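PDB 1POI: glutaconate CoA-transferase subunit A from Acidaminococcus fermentans, which catalyses transfer of coenzyme A from acetyl-CoA to (R)-2-hydroxyglutarate and related acids such as glutaconate, a step in glutamate degradation by the hydroxyglutarate pathway. Local coordinates for residues I43-L49 with G64-I70; M108-A112 with V167-V172; V174-H178 with D197-A201; D185-I190 with K226-G231; Y206-E212 with V234-A240. One frame throughout, in Å; residues are numbered along the deposited sequence.

Contact 1: I43-L49 with G64-I70; sequences ITDLTGL and GRVKAYI
Arg65 grips the backbone of Ile43. Its NH1 donates to Ile43 O at 2.8 Å, and the oxygen lies at the edge of the guanidinium, in its plane. The chain reaches it by bending at the second torsion (chi2 -71°), which brings the aliphatic CD alongside Thr44 CB. The guanidinium has outside partners too: NH2 bonds to Leu39 O, and NE makes a weak bond to Asn63 O.

Three backbone bonds follow. Leu46 N donates to Arg65 O, and Leu46 O accepts from Lys67 N at 2.9 Å. Further along, Ile70 N meets Gly48 O at 2.8 Å. Between these, Thr47 CA approaches Ala68 O at 3.2 Å as a CA-H...O contact. Strands 46-49 and 66-71 run parallel and adjacent in the seven-stranded sheet. Helix 55-62 lies between them in the chain, so the unit is a beta-alpha-beta crossover. That helix ends in a Schellman motif with Gly64 as its C-prime residue.

The apolar contacts sit at the far end. Leu49 CD2 touches Ile70 CG1 at 3.6 Å. Both side chains share a face of the sheet with Thr47 and Ala68, and helix 102-114 packs on it through Ile105.

The Asp45 carboxylate rests on the aliphatic stem of Lys67: OD1 lies 3.6 Å from Lys67 CG, and the two side chains cross at about a right angle. The ammonium leads elsewhere, and Lys67 NZ bonds to Asp144 O. A water donates to Gly64 O at 3.2 Å and is weakly bonded to Thr44 OG1.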
# COMPACT_ATOMS: atom_id res chain seq x y z
N ILE A 43 -13.52 33.91 22.53
CA ILE A 43 -12.52 34.53 21.66
C ILE A 43 -13.29 35.41 20.70
O ILE A 43 -14.34 34.99 20.22
CB ILE A 43 -11.70 33.49 20.97
CG1 ILE A 43 -10.67 32.98 21.97
CG2 ILE A 43 -11.05 34.06 19.72
CD1 ILE A 43 -10.12 31.65 21.66
N THR A 44 -12.80 36.62 20.45
CA THR A 44 -13.54 37.54 19.59
C THR A 44 -12.66 38.54 18.83
O THR A 44 -11.43 38.52 18.94
CB THR A 44 -14.60 38.28 20.46
OG1 THR A 44 -15.26 39.32 19.72
CG2 THR A 44 -13.93 38.84 21.73
N ASP A 45 -13.30 39.40 18.06
CA ASP A 45 -12.61 40.42 17.29
C ASP A 45 -11.46 39.82 16.48
O ASP A 45 -10.31 40.22 16.59
CB ASP A 45 -12.12 41.57 18.20
CG ASP A 45 -13.22 42.61 18.48
OD1 ASP A 45 -13.59 43.35 17.54
OD2 ASP A 45 -13.72 42.68 19.64
N LEU A 46 -11.83 38.82 15.69
CA LEU A 46 -10.93 38.10 14.81
C LEU A 46 -11.11 38.67 13.40
O LEU A 46 -12.18 39.19 13.05
CB LEU A 46 -11.34 36.64 14.78
CG LEU A 46 -10.86 35.61 15.81
CD1 LEU A 46 -10.46 36.26 17.11
CD2 LEU A 46 -11.98 34.58 16.02
N THR A 47 -10.05 38.63 12.62
CA THR A 47 -10.10 39.07 11.22
C THR A 47 -9.57 37.83 10.49
O THR A 47 -8.96 36.94 11.12
CB THR A 47 -9.19 40.35 10.95
OG1 THR A 47 -9.85 41.54 11.41
CG2 THR A 47 -8.93 40.57 9.49
N GLY A 48 -9.86 37.74 9.20
CA GLY A 48 -9.35 36.62 8.44
C GLY A 48 -9.88 36.59 7.04
O GLY A 48 -10.79 37.36 6.67
N LEU A 49 -9.25 35.77 6.21
CA LEU A 49 -9.73 35.59 4.85
C LEU A 49 -10.59 34.33 4.94
O LEU A 49 -10.22 33.33 5.59
CB LEU A 49 -8.59 35.35 3.86
CG LEU A 49 -7.22 36.03 3.85
CD1 LEU A 49 -6.73 35.99 2.43
CD2 LEU A 49 -7.25 37.45 4.34
N GLY A 64 -21.13 36.97 16.47
CA GLY A 64 -20.43 38.25 16.54
C GLY A 64 -18.95 38.27 16.89
O GLY A 64 -18.49 39.24 17.52
N ARG A 65 -18.19 37.25 16.46
CA ARG A 65 -16.76 37.18 16.74
C ARG A 65 -15.84 37.68 15.61
O ARG A 65 -14.63 37.45 15.67
CB ARG A 65 -16.32 35.74 17.06
CG ARG A 65 -17.20 34.99 18.01
CD ARG A 65 -17.14 35.47 19.43
NE ARG A 65 -18.09 34.71 20.27
CZ ARG A 65 -17.74 33.75 21.12
NH1 ARG A 65 -16.46 33.43 21.27
NH2 ARG A 65 -18.65 33.08 21.81
N VAL A 66 -16.36 38.42 14.65
CA VAL A 66 -15.51 38.87 13.55
C VAL A 66 -15.55 40.38 13.35
O VAL A 66 -16.61 40.97 13.11
CB VAL A 66 -15.89 38.11 12.25
CG1 VAL A 66 -15.11 38.62 11.07
CG2 VAL A 66 -15.63 36.61 12.43
N LYS A 67 -14.36 40.99 13.44
CA LYS A 67 -14.16 42.45 13.32
C LYS A 67 -14.20 42.85 11.86
O LYS A 67 -14.88 43.79 11.48
CB LYS A 67 -12.82 42.81 13.97
CG LYS A 67 -12.58 44.29 14.23
CD LYS A 67 -11.26 44.55 14.98
CE LYS A 67 -10.03 44.33 14.09
NZ LYS A 67 -8.74 44.83 14.70
N ALA A 68 -13.47 42.11 11.04
CA ALA A 68 -13.42 42.34 9.60
C ALA A 68 -13.29 40.95 8.98
O ALA A 68 -12.57 40.09 9.50
CB ALA A 68 -12.23 43.19 9.25
N TYR A 69 -13.98 40.75 7.87
CA TYR A 69 -13.99 39.46 7.18
C TYR A 69 -13.65 39.69 5.71
O TYR A 69 -14.28 40.54 5.06
CB TYR A 69 -15.39 38.87 7.34
CG TYR A 69 -15.65 37.57 6.63
CD1 TYR A 69 -14.94 36.40 6.96
CD2 TYR A 69 -16.63 37.50 5.64
CE1 TYR A 69 -15.23 35.19 6.31
CE2 TYR A 69 -16.92 36.31 5.00
CZ TYR A 69 -16.22 35.16 5.33
OH TYR A 69 -16.55 34.00 4.68
N ILE A 70 -12.61 39.00 5.23
CA ILE A 70 -12.17 39.14 3.83
C ILE A 70 -12.87 38.00 3.09
O ILE A 70 -12.58 36.82 3.30
CB ILE A 70 -10.58 39.08 3.70
CG1 ILE A 70 -9.88 39.93 4.78
CG2 ILE A 70 -10.14 39.60 2.32
CD1 ILE A 70 -10.33 41.38 4.85
O HOH W 1 -16.08 41.31 17.15

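Contact 2: M108-A112 with V167-V172; sequences MWHAA and VPVPQV
Met108 and Pro170 carry most of this apolar contact, with Val169 next. The Met108 side chain runs out extended to the sulfur (chi2 175°), which sets SD on Val167 CG1 at 3.5 Å. The bend at the last torsion (chi3 43°) then brings CE to 3.8 Å from Pro168 O. Met108 and Val167 cross at about a right angle.

The Pro170 ring packs beside the start of the methionine. Its CD lies 3.8 Å from Met108 CB and 3.4 Å from Met108 O. That oxygen already accepts the helix bond from Ala112 N.

Val169 turns both methyls to the helix. CG1 meets Ala112 CB at 3.6 Å, and CG2 meets Ala111 CB at 3.9 Å. In place of Met108, an alanine would keep the CB that meets Pro170 but would probably leave Val167 CG1 without its partner and open a gap between the helix and the end of strand 162-168.

Val172 CG2 approaches the edge of the Trp109 indole near NE1. Around this, helix 102-114 leans on Leu49 of strand 46-49 through Met108 and Trp109. Trp109 also packs on Ile200 of helix 197-203, and Pro170 and Val172 rest on His19 of strand 19-22.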
# COMPACT_ATOMS: atom_id res chain seq x y z
N MET A 108 -3.26 35.04 -2.48
CA MET A 108 -2.80 35.79 -1.31
C MET A 108 -2.18 34.90 -0.26
O MET A 108 -1.09 35.17 0.23
CB MET A 108 -3.95 36.60 -0.72
CG MET A 108 -4.41 37.73 -1.64
SD MET A 108 -5.84 38.65 -1.06
CE MET A 108 -5.47 38.85 0.61
N TRP A 109 -2.86 33.83 0.08
CA TRP A 109 -2.34 32.90 1.07
C TRP A 109 -1.10 32.24 0.49
O TRP A 109 -0.10 32.06 1.19
CB TRP A 109 -3.39 31.83 1.39
CG TRP A 109 -4.35 32.15 2.49
CD1 TRP A 109 -4.07 32.81 3.65
CD2 TRP A 109 -5.71 31.68 2.62
NE1 TRP A 109 -5.15 32.77 4.49
CE2 TRP A 109 -6.17 32.08 3.89
CE3 TRP A 109 -6.57 30.95 1.79
CZ2 TRP A 109 -7.46 31.78 4.35
CZ3 TRP A 109 -7.85 30.65 2.25
CH2 TRP A 109 -8.28 31.06 3.51
N HIS A 110 -1.13 31.89 -0.79
CA HIS A 110 0.02 31.23 -1.38
C HIS A 110 1.26 32.14 -1.37
O HIS A 110 2.33 31.74 -0.89
CB HIS A 110 -0.29 30.66 -2.77
CG HIS A 110 0.76 29.72 -3.28
ND1 HIS A 110 1.29 29.82 -4.55
CD2 HIS A 110 1.43 28.72 -2.67
CE1 HIS A 110 2.23 28.91 -4.70
NE2 HIS A 110 2.34 28.23 -3.57
N ALA A 111 1.11 33.36 -1.88
CA ALA A 111 2.18 34.35 -1.88
C ALA A 111 2.73 34.55 -0.47
O ALA A 111 3.92 34.80 -0.29
CB ALA A 111 1.69 35.64 -2.40
N ALA A 112 1.87 34.42 0.54
CA ALA A 112 2.33 34.57 1.93
C ALA A 112 3.24 33.41 2.30
O ALA A 112 4.32 33.59 2.85
CB ALA A 112 1.15 34.66 2.89
N VAL A 167 -1.81 43.37 -4.82
CA VAL A 167 -2.60 43.02 -3.65
C VAL A 167 -1.70 42.76 -2.44
O VAL A 167 -0.69 42.08 -2.54
CB VAL A 167 -3.48 41.77 -3.98
CG1 VAL A 167 -3.95 41.10 -2.75
CG2 VAL A 167 -4.67 42.17 -4.79
N PRO A 168 -2.09 43.28 -1.26
CA PRO A 168 -1.28 43.06 -0.06
C PRO A 168 -1.26 41.61 0.37
O PRO A 168 -2.32 40.98 0.43
CB PRO A 168 -2.01 43.90 1.00
CG PRO A 168 -2.77 44.91 0.19
CD PRO A 168 -3.27 44.09 -0.95
N VAL A 169 -0.09 41.09 0.69
CA VAL A 169 0.07 39.72 1.17
C VAL A 169 -0.35 39.75 2.65
O VAL A 169 0.15 40.55 3.43
CB VAL A 169 1.53 39.26 1.01
CG1 VAL A 169 1.80 38.04 1.81
CG2 VAL A 169 1.81 38.98 -0.42
N PRO A 170 -1.30 38.90 3.04
CA PRO A 170 -1.78 38.86 4.42
C PRO A 170 -0.81 38.26 5.45
O PRO A 170 -0.02 37.39 5.12
CB PRO A 170 -3.05 38.02 4.30
CG PRO A 170 -2.65 36.99 3.29
CD PRO A 170 -1.92 37.82 2.24
N GLN A 171 -0.88 38.74 6.69
CA GLN A 171 -0.04 38.27 7.79
C GLN A 171 -0.92 37.50 8.76
O GLN A 171 -1.65 38.07 9.55
CB GLN A 171 0.62 39.45 8.48
CG GLN A 171 1.48 40.26 7.54
CD GLN A 171 2.33 41.28 8.25
OE1 GLN A 171 3.28 40.93 8.96
NE2 GLN A 171 1.98 42.55 8.08
N VAL A 172 -0.83 36.19 8.69
CA VAL A 172 -1.66 35.33 9.48
C VAL A 172 -1.05 34.96 10.82
O VAL A 172 0.01 34.33 10.89
CB VAL A 172 -2.00 34.06 8.63
CG1 VAL A 172 -2.99 33.17 9.37
CG2 VAL A 172 -2.56 34.49 7.26

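Contact 3: V174-H178 with D197-A201; sequences VAIIH and DVDIA
Both oxygens of the Asp197 carboxylate are held while it leans on Ile177. OD2 forms a salt bridge with Arg29 NH2, and OD1 accepts from Gly24 N. Across the contact, Asp197 OD2 lies 3.5 Å from Ile177 CB. This is contact with a hydrocarbon, so the polar work of the group is done by Arg29 and Gly24. A leucine in place of Asp197 would probably leave the Arg29 guanidinium and Gly24 N-H without their mate, with the arginine set free to turn.

Ile177 is the main side chain from the strand. Its CG1 stands between the backbone N and the carbonyl carbon (chi1 73°), which sends CD1 to the helix backbone, 3.7 Å from Asp197 O. CD1 also meets Ala201 CB at 4.2 Å. The other branch, CG2, touches Ile200 CD1 at 3.8 Å. These two isoleucines slide past each other in opposite directions. Ile200 CG1 then reaches Ala175 CB at 4.1 Å.

Strand 174-178 and helix 197-201 run roughly antiparallel, their axes 8.1 Å apart at closest approach. The helix lies between this strand and its parallel neighbour 206-211 in the chain, as in a beta-alpha-beta crossover. Ile176, whose side chain leaves the other way, packs on helix 32-40.

The chemistry is thus divided. Apolar branches seat the helix on the sheet, and a buried carboxylate at one end is probably kept charged by its arginine partner.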
# COMPACT_ATOMS: atom_id res chain seq x y z
N VAL A 174 -2.61 33.02 13.43
CA VAL A 174 -2.87 31.59 13.70
C VAL A 174 -3.53 30.90 12.49
O VAL A 174 -4.38 31.48 11.78
CB VAL A 174 -3.85 31.36 14.88
CG1 VAL A 174 -3.59 30.02 15.52
CG2 VAL A 174 -3.75 32.46 15.89
N ALA A 175 -3.12 29.66 12.27
CA ALA A 175 -3.67 28.85 11.20
C ALA A 175 -4.22 27.61 11.88
O ALA A 175 -3.54 27.01 12.74
CB ALA A 175 -2.61 28.48 10.24
N ILE A 176 -5.47 27.26 11.57
CA ILE A 176 -6.09 26.06 12.15
C ILE A 176 -6.54 25.15 11.03
O ILE A 176 -7.32 25.58 10.16
CB ILE A 176 -7.27 26.41 13.09
CG1 ILE A 176 -6.76 27.30 14.24
CG2 ILE A 176 -7.87 25.13 13.66
CD1 ILE A 176 -7.82 28.12 14.93
N ILE A 177 -5.98 23.94 10.99
CA ILE A 177 -6.31 22.94 9.96
C ILE A 177 -6.58 21.53 10.54
O ILE A 177 -6.07 21.15 11.60
CB ILE A 177 -5.18 22.84 8.86
CG1 ILE A 177 -3.95 22.14 9.41
CG2 ILE A 177 -4.82 24.22 8.32
CD1 ILE A 177 -2.79 22.18 8.44
N HIS A 178 -7.39 20.74 9.82
CA HIS A 178 -7.71 19.40 10.28
C HIS A 178 -7.11 18.33 9.36
O HIS A 178 -7.35 18.33 8.16
CB HIS A 178 -9.23 19.22 10.38
CG HIS A 178 -9.63 17.93 11.02
ND1 HIS A 178 -9.44 17.69 12.36
CD2 HIS A 178 -10.04 16.76 10.48
CE1 HIS A 178 -9.70 16.43 12.62
NE2 HIS A 178 -10.07 15.84 11.50
N ASP A 197 -4.60 24.56 3.08
CA ASP A 197 -4.00 24.06 4.30
C ASP A 197 -2.51 24.13 4.53
O ASP A 197 -2.11 24.49 5.63
CB ASP A 197 -4.54 22.68 4.62
CG ASP A 197 -6.00 22.71 4.94
OD1 ASP A 197 -6.72 23.58 4.40
OD2 ASP A 197 -6.45 21.86 5.73
N VAL A 198 -1.70 23.78 3.53
CA VAL A 198 -0.23 23.80 3.70
C VAL A 198 0.34 25.24 3.67
O VAL A 198 1.26 25.58 4.42
CB VAL A 198 0.45 22.88 2.67
CG1 VAL A 198 1.96 22.85 2.87
CG2 VAL A 198 -0.08 21.46 2.82
N ASP A 199 -0.25 26.08 2.82
CA ASP A 199 0.13 27.47 2.69
C ASP A 199 -0.05 28.18 4.05
O ASP A 199 0.89 28.73 4.60
CB ASP A 199 -0.77 28.18 1.68
CG ASP A 199 -0.33 27.99 0.24
OD1 ASP A 199 0.80 27.51 -0.04
OD2 ASP A 199 -1.13 28.39 -0.64
N ILE A 200 -1.27 28.16 4.58
CA ILE A 200 -1.54 28.82 5.86
C ILE A 200 -0.80 28.24 7.08
O ILE A 200 -0.73 28.91 8.11
CB ILE A 200 -3.07 28.94 6.12
CG1 ILE A 200 -3.73 27.57 6.37
CG2 ILE A 200 -3.72 29.56 4.93
CD1 ILE A 200 -5.20 27.62 6.75
N ALA A 201 -0.25 27.03 6.97
CA ALA A 201 0.53 26.44 8.09
C ALA A 201 2.01 26.84 7.93
O ALA A 201 2.83 26.52 8.78
CB ALA A 201 0.42 24.92 8.11

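Contact 4: D185-I190 with K226-G231; sequences DGTVRI and KNDIPG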
# COMPACT_ATOMS: atom_id res chain seq x y z
N ASP A 185 5.64 15.35 17.09
CA ASP A 185 6.51 16.47 16.77
C ASP A 185 5.91 17.42 15.77
O ASP A 185 6.61 18.31 15.28
CB ASP A 185 7.90 16.01 16.30
CG ASP A 185 7.89 15.35 14.91
OD1 ASP A 185 7.01 15.61 14.06
OD2 ASP A 185 8.82 14.56 14.67
N GLY A 186 4.66 17.19 15.40
CA GLY A 186 4.02 18.09 14.46
C GLY A 186 4.00 17.70 13.00
O GLY A 186 3.42 18.44 12.20
N THR A 187 4.64 16.59 12.62
CA THR A 187 4.59 16.17 11.23
C THR A 187 3.12 15.82 10.91
O THR A 187 2.48 15.01 11.62
CB THR A 187 5.49 14.97 10.93
OG1 THR A 187 6.72 15.10 11.66
CG2 THR A 187 5.82 14.93 9.46
N VAL A 188 2.61 16.43 9.85
CA VAL A 188 1.22 16.30 9.41
C VAL A 188 0.99 15.63 8.06
O VAL A 188 1.62 16.00 7.06
CB VAL A 188 0.56 17.69 9.38
CG1 VAL A 188 -0.82 17.64 8.77
CG2 VAL A 188 0.52 18.24 10.78
N ARG A 189 0.04 14.69 8.05
CA ARG A 189 -0.36 13.93 6.86
C ARG A 189 -1.81 14.25 6.51
O ARG A 189 -2.71 13.92 7.28
CB ARG A 189 -0.29 12.42 7.16
CG ARG A 189 0.73 11.63 6.37
CD ARG A 189 0.79 10.19 6.87
NE ARG A 189 2.12 9.60 6.68
CZ ARG A 189 2.40 8.30 6.81
NH1 ARG A 189 1.44 7.42 7.11
NH2 ARG A 189 3.65 7.88 6.69
N ILE A 190 -2.03 14.90 5.38
CA ILE A 190 -3.36 15.22 4.88
C ILE A 190 -3.64 14.39 3.59
O ILE A 190 -3.06 14.68 2.53
CB ILE A 190 -3.47 16.69 4.46
CG1 ILE A 190 -3.20 17.63 5.64
CG2 ILE A 190 -4.84 16.95 3.82
CD1 ILE A 190 -3.27 19.11 5.22
N LYS A 226 4.34 10.70 1.99
CA LYS A 226 2.98 11.00 2.38
C LYS A 226 2.84 12.22 3.30
O LYS A 226 1.72 12.68 3.57
CB LYS A 226 2.36 9.78 3.06
CG LYS A 226 2.06 8.64 2.12
CD LYS A 226 2.15 7.30 2.86
CE LYS A 226 1.48 6.16 2.09
NZ LYS A 226 1.97 6.00 0.67
N ASN A 227 3.94 12.76 3.80
CA ASN A 227 3.85 13.89 4.71
C ASN A 227 3.69 15.22 3.97
O ASN A 227 4.32 15.45 2.93
CB ASN A 227 5.04 13.85 5.65
CG ASN A 227 5.23 12.48 6.26
OD1 ASN A 227 4.30 11.69 6.32
ND2 ASN A 227 6.43 12.17 6.68
N ASP A 228 2.82 16.09 4.48
CA ASP A 228 2.55 17.36 3.83
C ASP A 228 3.12 18.61 4.52
O ASP A 228 3.19 19.70 3.91
CB ASP A 228 1.06 17.53 3.65
CG ASP A 228 0.45 16.44 2.81
OD1 ASP A 228 0.14 15.36 3.33
OD2 ASP A 228 0.27 16.68 1.61
N ILE A 229 3.42 18.47 5.82
CA ILE A 229 3.97 19.56 6.61
C ILE A 229 4.99 19.02 7.60
O ILE A 229 4.76 17.97 8.22
CB ILE A 229 2.88 20.32 7.39
CG1 ILE A 229 1.82 20.88 6.44
CG2 ILE A 229 3.49 21.52 8.13
CD1 ILE A 229 0.52 21.12 7.14
N PRO A 230 6.16 19.69 7.72
CA PRO A 230 7.28 19.34 8.61
C PRO A 230 6.91 19.81 10.00
O PRO A 230 6.31 20.88 10.14
CB PRO A 230 8.42 20.20 8.10
CG PRO A 230 7.94 20.75 6.77
CD PRO A 230 6.49 20.89 6.93
N GLY A 231 7.34 19.07 11.02
CA GLY A 231 7.04 19.44 12.39
C GLY A 231 7.27 20.89 12.74
O GLY A 231 6.42 21.52 13.38
O HOH W 2 9.18 16.97 10.31
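Arg189 lays one face of its guanidinium over the aliphatic stem of Lys226. Lys226 CD stands 4.1 Å above the plane, over its centre. The Arg189 chain is extended from CG to NE (chi2 174°), which carries the guanidinium out over Lys226 and to Asn227. The arginine and lysine side chains cross at a slant, and their charged ends part: Lys226 NZ goes to a salt bridge with Asp223. Arg189 NE donates to Asn227 OD1 at 3.0 Å, almost straight (168°) and with the oxygen in the guanidinium plane. The amide of Asn227 is nearly coplanar with that group. Its ND2 bonds to Ile220 O and to the backbone of the chain of another protein.

Asp228 reaches across to the residue just after strand 188-189. Its OD1 accepts from Ile190 N at 3.0 Å, and the donor comes from above the carboxylate plane. OD2 is in a salt bridge with Lys194.

Val188 pairs through its backbone. Val188 N donates to Ile229 O at 3.1 Å, while Val188 O takes Asp228 N at 2.8 Å and a weak bond from Ile229 N. Side by side and pointing the same way, Val188 and Ile229 bring their CB atoms to 4.0 Å.

Gly186 and Gly231 let the chains close in at the other end. A side chain on Gly186 would run into Gly231 O. Asp185 OD1 accepts from Thr187 N at 2.9 Å, which makes an Asx turn just before the strand.

Asp228 and Ile229 both face Val188 in an antiparallel pairing. This is a classic beta bulge, set beside the short strand 188-189.

Contact 5: Y206-E212 with V234-A240; sequences YTIVTCE and VDAVVLA
The Tyr206 ring and the Asp235 carboxylate cross at a slant, their planes 56° apart. Asp235 OD2 comes to 4.1 Å from Tyr206 CD1. The same oxygen accepts from Thr207 N at 3.0 Å through its anti lone pair.

Thr207 O is gripped twice. Ala236 N and Asp235 N both donate to it, and both lie in the carbonyl plane. From there the bonds run as a regular parallel ladder. Val209 N meets Ala236 O at 2.8 Å, and Val209 O accepts from Val238 N. Cys211 N bonds to Val238 O at 2.9 Å, and Cys211 O accepts from Ala240 N.

Val209 and Val237 lie side by side on one face, pointing the same way. Val209 CG1, between the backbone N and the carbonyl carbon (chi1 64°), touches Val237 CG2 at 3.5 Å. It also meets Val234 CG1 at 3.6 Å. Cys211 and Leu239 continue this face. On the other, Ile208 CG2 packs on Ala236 CB at 3.9 Å, and helix 6-13 lies over Ile208, Ala236 and Val238.

Strand 236-239 is an outermost strand of the seven-stranded sheet within this chain. Mostly apolar side chains line both faces of its joint with 206-211; Thr210 is an exception, its OG1 bonded to His178 ND1. The joint therefore rests on backbone bonds along its length and apolar packing across it, while the Asp235 carboxylate takes the Thr207 N-H that no backbone carbonyl of 234-240 accepts.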
# COMPACT_ATOMS: atom_id res chain seq x y z
N TYR A 206 1.66 31.09 14.25
CA TYR A 206 1.32 29.94 15.11
C TYR A 206 0.40 29.01 14.32
O TYR A 206 -0.51 29.49 13.63
CB TYR A 206 0.59 30.40 16.37
CG TYR A 206 1.46 31.20 17.31
CD1 TYR A 206 2.42 30.56 18.09
CD2 TYR A 206 1.36 32.59 17.36
CE1 TYR A 206 3.27 31.30 18.90
CE2 TYR A 206 2.20 33.34 18.17
CZ TYR A 206 3.17 32.69 18.93
OH TYR A 206 4.05 33.43 19.70
N THR A 207 0.63 27.70 14.42
CA THR A 207 -0.22 26.73 13.71
C THR A 207 -0.77 25.64 14.61
O THR A 207 -0.02 24.99 15.35
CB THR A 207 0.49 26.04 12.52
OG1 THR A 207 0.76 27.01 11.50
CG2 THR A 207 -0.41 24.97 11.91
N ILE A 208 -2.09 25.46 14.56
CA ILE A 208 -2.73 24.41 15.35
C ILE A 208 -3.29 23.35 14.40
O ILE A 208 -4.02 23.68 13.42
CB ILE A 208 -3.87 24.95 16.26
CG1 ILE A 208 -3.34 26.08 17.16
CG2 ILE A 208 -4.41 23.81 17.16
CD1 ILE A 208 -4.39 27.00 17.68
N VAL A 209 -2.93 22.10 14.66
CA VAL A 209 -3.39 21.00 13.82
C VAL A 209 -4.29 20.00 14.58
O VAL A 209 -3.85 19.37 15.55
CB VAL A 209 -2.17 20.26 13.16
CG1 VAL A 209 -1.30 19.61 14.23
CG2 VAL A 209 -2.63 19.19 12.17
N THR A 210 -5.57 19.93 14.22
CA THR A 210 -6.43 18.92 14.86
C THR A 210 -6.34 17.71 13.93
O THR A 210 -6.39 17.87 12.69
CB THR A 210 -7.90 19.36 15.00
OG1 THR A 210 -8.36 19.90 13.76
CG2 THR A 210 -8.06 20.39 16.10
N CYS A 211 -6.15 16.52 14.49
CA CYS A 211 -6.02 15.32 13.69
C CYS A 211 -6.85 14.12 14.18
O CYS A 211 -7.13 13.97 15.36
CB CYS A 211 -4.55 14.96 13.66
SG CYS A 211 -4.00 14.40 15.23
N GLU A 212 -7.23 13.24 13.25
CA GLU A 212 -8.03 12.06 13.55
C GLU A 212 -7.23 11.09 14.37
O GLU A 212 -7.77 10.33 15.17
CB GLU A 212 -8.44 11.38 12.25
CG GLU A 212 -9.28 12.23 11.35
CD GLU A 212 -10.70 12.36 11.85
OE1 GLU A 212 -11.11 11.55 12.70
OE2 GLU A 212 -11.42 13.26 11.38
N VAL A 234 4.55 23.45 12.86
CA VAL A 234 3.42 23.11 13.70
C VAL A 234 3.67 23.27 15.20
O VAL A 234 4.62 22.69 15.75
CB VAL A 234 3.01 21.65 13.38
CG1 VAL A 234 2.02 21.11 14.40
CG2 VAL A 234 2.47 21.57 11.97
N ASP A 235 2.77 23.99 15.89
CA ASP A 235 2.90 24.24 17.33
C ASP A 235 2.06 23.38 18.26
O ASP A 235 2.55 22.95 19.30
CB ASP A 235 2.62 25.69 17.63
CG ASP A 235 3.55 26.57 16.93
OD1 ASP A 235 4.72 26.59 17.39
OD2 ASP A 235 3.15 27.17 15.91
N ALA A 236 0.78 23.22 17.92
CA ALA A 236 -0.15 22.39 18.73
C ALA A 236 -0.80 21.25 17.93
O ALA A 236 -1.42 21.49 16.89
CB ALA A 236 -1.25 23.26 19.34
N VAL A 237 -0.62 20.02 18.42
CA VAL A 237 -1.21 18.82 17.82
C VAL A 237 -2.30 18.35 18.77
O VAL A 237 -2.02 18.07 19.94
CB VAL A 237 -0.20 17.65 17.64
CG1 VAL A 237 -0.94 16.40 17.26
CG2 VAL A 237 0.78 17.97 16.54
N VAL A 238 -3.53 18.26 18.28
CA VAL A 238 -4.66 17.83 19.10
C VAL A 238 -5.43 16.64 18.50
O VAL A 238 -5.88 16.69 17.35
CB VAL A 238 -5.68 19.00 19.30
CG1 VAL A 238 -6.75 18.61 20.28
CG2 VAL A 238 -4.97 20.27 19.75
N LEU A 239 -5.60 15.57 19.27
CA LEU A 239 -6.34 14.39 18.79
C LEU A 239 -7.84 14.70 18.81
O LEU A 239 -8.40 14.91 19.87
CB LEU A 239 -6.05 13.17 19.68
CG LEU A 239 -6.56 11.80 19.20
CD1 LEU A 239 -6.27 11.59 17.73
CD2 LEU A 239 -5.92 10.67 20.01
N ALA A 240 -8.46 14.80 17.65
CA ALA A 240 -9.88 15.08 17.57
C ALA A 240 -10.60 14.29 16.47
O ALA A 240 -10.75 14.78 15.34
CB ALA A 240 -10.11 16.53 17.37

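Contacts 1 and 5 are strand pairs within the same parallel sheet, one on each flank, and rest mainly on backbone bonds. Contact 1 is only partly buried and adds charged side chains; contact 5 is buried and more apolar. Contacts 2 and 3 are buried and bring helices into play. Contact 2 is purely apolar, whereas contact 3 adds a carboxylate. They meet where Trp109 packs on Ile200, and contact 1 reaches contact 2 through Leu49. Contact 4 lies farthest from the chain centre and is richest in charged and amide partners. It touches contact 3 through Ile229 and contact 5 through Val188. Contacts 3 and 5 meet along neighbouring strands, 174-179 and 206-211 respectively.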